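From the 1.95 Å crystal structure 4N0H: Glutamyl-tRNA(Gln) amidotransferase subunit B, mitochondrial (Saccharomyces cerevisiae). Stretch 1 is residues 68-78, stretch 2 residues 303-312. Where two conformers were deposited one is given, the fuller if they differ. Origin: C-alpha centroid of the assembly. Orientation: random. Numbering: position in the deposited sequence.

Stretch 1, residues 68-78: ILFAMKLSLAL
Stretch 2 303-312: GVRGLMPQLP

Residues 68-78 form a continuous α-helix, with phi/psi near -63/-42 until Leu78 (-89/-14) and i to i+4 hydrogen bonds such as Ala77 N to Lys73 O (3.0 Å). Against it lies the end of a second helix, which gives way to an extended segment with phi/psi of -71/142 at Met308 and -94/153 at Leu311. No hydrogen bond crosses the contact, which buries 480 Å² through side-chain packing. The register is set by CA-CA distances of 6.7 Å for Lys73-Val304, 7.1 Å for Leu76-Arg305 and 7.8 Å for Ala77-Leu311, so both chains advance in the same general direction.

Leu69 (t, p) starts sideways, but its end turns inward: CD1 lies 3.8 Å from Val304 CG2 and 4.0 Å from Leu307 CD1. Phe70, Leu74 and Leu78 point away. Met72 (chi1 -97°) presents its CB 3.9 Å from Val304 CG1, while its thioether leads off. Lys73 (m, t, p, t) contributes its aliphatic stem, with CG 3.7 Å from Val304 CG1 and CE 3.7 Å from Leu307 CD2; its NZ is hydrogen-bonded elsewhere in the structure. Val304 (t) is thus a knob seated among Leu69, Met72, Lys73 and Leu76.

Met308 (m, m, m) curls back so that its CE comes within 3.3 Å of Lys73 O, a carbonyl already engaged by Ala77 N. Ser75, sideways, bonds its OG to Ala71 O (2.8 Å) within its own helix. Leu76 (m, t) points toward the partner and buries most area: CD1 is 3.6 Å from Val304 CG1, and CD2 covers one face of the Arg305 guanidinium, 4.0 Å from Arg305 NE. Ala77 closes the contact, its CB 3.9 Å from both Met308 CE and CD1 of Leu311 (m, t).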

# COMPACT_ATOMS: atom_id res chain seq x y z
N ILE B 68 -11.39 5.38 18.20
CA ILE B 68 -10.41 6.13 19.00
C ILE B 68 -11.04 6.63 20.30
O ILE B 68 -10.44 6.52 21.37
CB ILE B 68 -9.85 7.34 18.23
CG1 ILE B 68 -9.00 6.88 17.04
CG2 ILE B 68 -9.02 8.23 19.15
CD1 ILE B 68 -8.43 8.04 16.26
N LEU B 69 -12.24 7.18 20.20
CA LEU B 69 -12.93 7.70 21.37
C LEU B 69 -13.17 6.59 22.39
O LEU B 69 -12.93 6.77 23.59
CB LEU B 69 -14.26 8.35 20.97
CG LEU B 69 -15.14 8.88 22.10
CD1 LEU B 69 -14.47 10.06 22.79
CD2 LEU B 69 -16.52 9.27 21.58
N PHE B 70 -13.65 5.45 21.91
CA PHE B 70 -13.94 4.31 22.76
C PHE B 70 -12.65 3.83 23.43
O PHE B 70 -12.63 3.56 24.62
CB PHE B 70 -14.58 3.16 21.97
CG PHE B 70 -16.06 3.34 21.72
CD1 PHE B 70 -16.65 4.59 21.80
CD2 PHE B 70 -16.85 2.25 21.39
CE1 PHE B 70 -18.01 4.75 21.57
CE2 PHE B 70 -18.21 2.40 21.14
CZ PHE B 70 -18.79 3.65 21.24
N ALA B 71 -11.58 3.74 22.65
CA ALA B 71 -10.29 3.31 23.21
C ALA B 71 -9.75 4.32 24.23
O ALA B 71 -9.09 3.93 25.20
CB ALA B 71 -9.28 3.07 22.10
N MET B 72 -10.02 5.60 24.02
CA MET B 72 -9.66 6.63 24.99
C MET B 72 -10.35 6.41 26.33
O MET B 72 -9.72 6.45 27.38
CB MET B 72 -9.99 8.02 24.45
CG MET B 72 -8.81 8.74 23.82
SD MET B 72 -7.50 8.98 25.04
CE MET B 72 -6.38 10.00 24.10
N LYS B 73 -11.66 6.18 26.28
CA LYS B 73 -12.44 6.00 27.50
C LYS B 73 -11.94 4.80 28.31
O LYS B 73 -11.83 4.87 29.53
CB LYS B 73 -13.93 5.85 27.18
CG LYS B 73 -14.52 7.05 26.45
CD LYS B 73 -16.00 6.88 26.16
CE LYS B 73 -16.84 7.03 27.42
NZ LYS B 73 -18.29 6.85 27.15
N LEU B 74 -11.60 3.72 27.61
CA LEU B 74 -11.08 2.53 28.28
C LEU B 74 -9.70 2.79 28.90
O LEU B 74 -9.45 2.39 30.03
CB LEU B 74 -11.01 1.35 27.32
CG LEU B 74 -10.48 0.07 27.95
CD1 LEU B 74 -11.35 -0.36 29.14
CD2 LEU B 74 -10.37 -1.04 26.92
N SER B 75 -8.82 3.46 28.15
CA SER B 75 -7.48 3.77 28.65
C SER B 75 -7.55 4.61 29.91
O SER B 75 -6.83 4.37 30.88
CB SER B 75 -6.66 4.51 27.59
OG SER B 75 -6.60 3.78 26.38
N LEU B 76 -8.44 5.60 29.90
CA LEU B 76 -8.61 6.50 31.04
C LEU B 76 -9.14 5.74 32.26
O LEU B 76 -8.67 5.94 33.38
CB LEU B 76 -9.55 7.65 30.67
CG LEU B 76 -8.96 8.70 29.72
CD1 LEU B 76 -10.03 9.68 29.28
CD2 LEU B 76 -7.81 9.43 30.40
N ALA B 77 -10.10 4.86 32.03
CA ALA B 77 -10.69 4.08 33.11
C ALA B 77 -9.67 3.16 33.76
O ALA B 77 -9.74 2.88 34.96
CB ALA B 77 -11.88 3.28 32.60
N LEU B 78 -8.71 2.68 32.96
CA LEU B 78 -7.68 1.76 33.45
C LEU B 78 -6.46 2.50 34.00
O LEU B 78 -5.61 1.89 34.66
CB LEU B 78 -7.23 0.82 32.33
CG LEU B 78 -8.28 -0.09 31.69
CD1 LEU B 78 -7.66 -0.81 30.51
CD2 LEU B 78 -8.84 -1.09 32.70
N GLY B 303 -10.21 16.28 27.40
CA GLY B 303 -11.53 16.35 26.80
C GLY B 303 -12.38 15.12 27.08
O GLY B 303 -13.50 15.23 27.58
N VAL B 304 -11.84 13.95 26.77
CA VAL B 304 -12.54 12.68 26.99
C VAL B 304 -12.74 12.42 28.49
O VAL B 304 -13.72 11.79 28.89
CB VAL B 304 -11.79 11.50 26.31
CG1 VAL B 304 -12.45 10.16 26.63
CG2 VAL B 304 -11.75 11.71 24.80
N ARG B 305 -11.81 12.91 29.31
CA ARG B 305 -11.92 12.76 30.76
C ARG B 305 -13.22 13.35 31.29
O ARG B 305 -13.87 12.78 32.17
CB ARG B 305 -10.73 13.42 31.47
CG ARG B 305 -9.91 12.46 32.31
CD ARG B 305 -8.67 13.13 32.90
NE ARG B 305 -7.69 12.15 33.35
CZ ARG B 305 -6.39 12.21 33.09
NH1 ARG B 305 -5.91 13.23 32.38
NH2 ARG B 305 -5.57 11.27 33.52
N GLY B 306 -13.62 14.49 30.73
CA GLY B 306 -14.83 15.16 31.16
C GLY B 306 -16.10 14.43 30.75
O GLY B 306 -17.16 14.65 31.33
N LEU B 307 -15.98 13.55 29.77
CA LEU B 307 -17.14 12.85 29.23
C LEU B 307 -17.29 11.45 29.86
O LEU B 307 -18.21 10.70 29.55
CB LEU B 307 -17.09 12.85 27.69
CG LEU B 307 -17.00 11.68 26.71
CD1 LEU B 307 -16.73 12.23 25.31
CD2 LEU B 307 -15.93 10.65 27.06
N MET B 308 -16.36 11.12 30.75
CA MET B 308 -16.39 9.84 31.45
C MET B 308 -17.53 9.78 32.45
O MET B 308 -17.83 10.77 33.12
CB MET B 308 -15.06 9.60 32.18
CG MET B 308 -13.86 9.43 31.27
SD MET B 308 -13.88 7.82 30.45
CE MET B 308 -13.37 6.75 31.80
N PRO B 309 -18.18 8.61 32.57
CA PRO B 309 -19.20 8.44 33.60
C PRO B 309 -18.53 8.25 34.96
O PRO B 309 -17.34 7.94 35.00
CB PRO B 309 -19.91 7.16 33.18
CG PRO B 309 -18.84 6.37 32.49
CD PRO B 309 -17.99 7.38 31.77
N GLN B 310 -19.27 8.43 36.04
CA GLN B 310 -18.75 8.15 37.37
C GLN B 310 -18.36 6.69 37.46
O GLN B 310 -19.16 5.81 37.15
CB GLN B 310 -19.80 8.47 38.45
CG GLN B 310 -19.37 8.09 39.86
CD GLN B 310 -18.24 8.96 40.37
OE1 GLN B 310 -18.26 10.18 40.20
NE2 GLN B 310 -17.25 8.35 41.01
N LEU B 311 -17.12 6.42 37.86
CA LEU B 311 -16.66 5.05 38.01
C LEU B 311 -16.84 4.58 39.45
O LEU B 311 -16.86 5.40 40.37
CB LEU B 311 -15.20 4.94 37.56
CG LEU B 311 -15.01 5.00 36.04
CD1 LEU B 311 -13.53 5.07 35.67
CD2 LEU B 311 -15.68 3.80 35.39
N PRO B 312 -17.00 3.26 39.65
CA PRO B 312 -17.17 2.72 41.00
C PRO B 312 -15.87 2.74 41.81
O PRO B 312 -14.80 2.61 41.21
CB PRO B 312 -17.62 1.28 40.75
CG PRO B 312 -17.03 0.94 39.42
CD PRO B 312 -17.10 2.21 38.62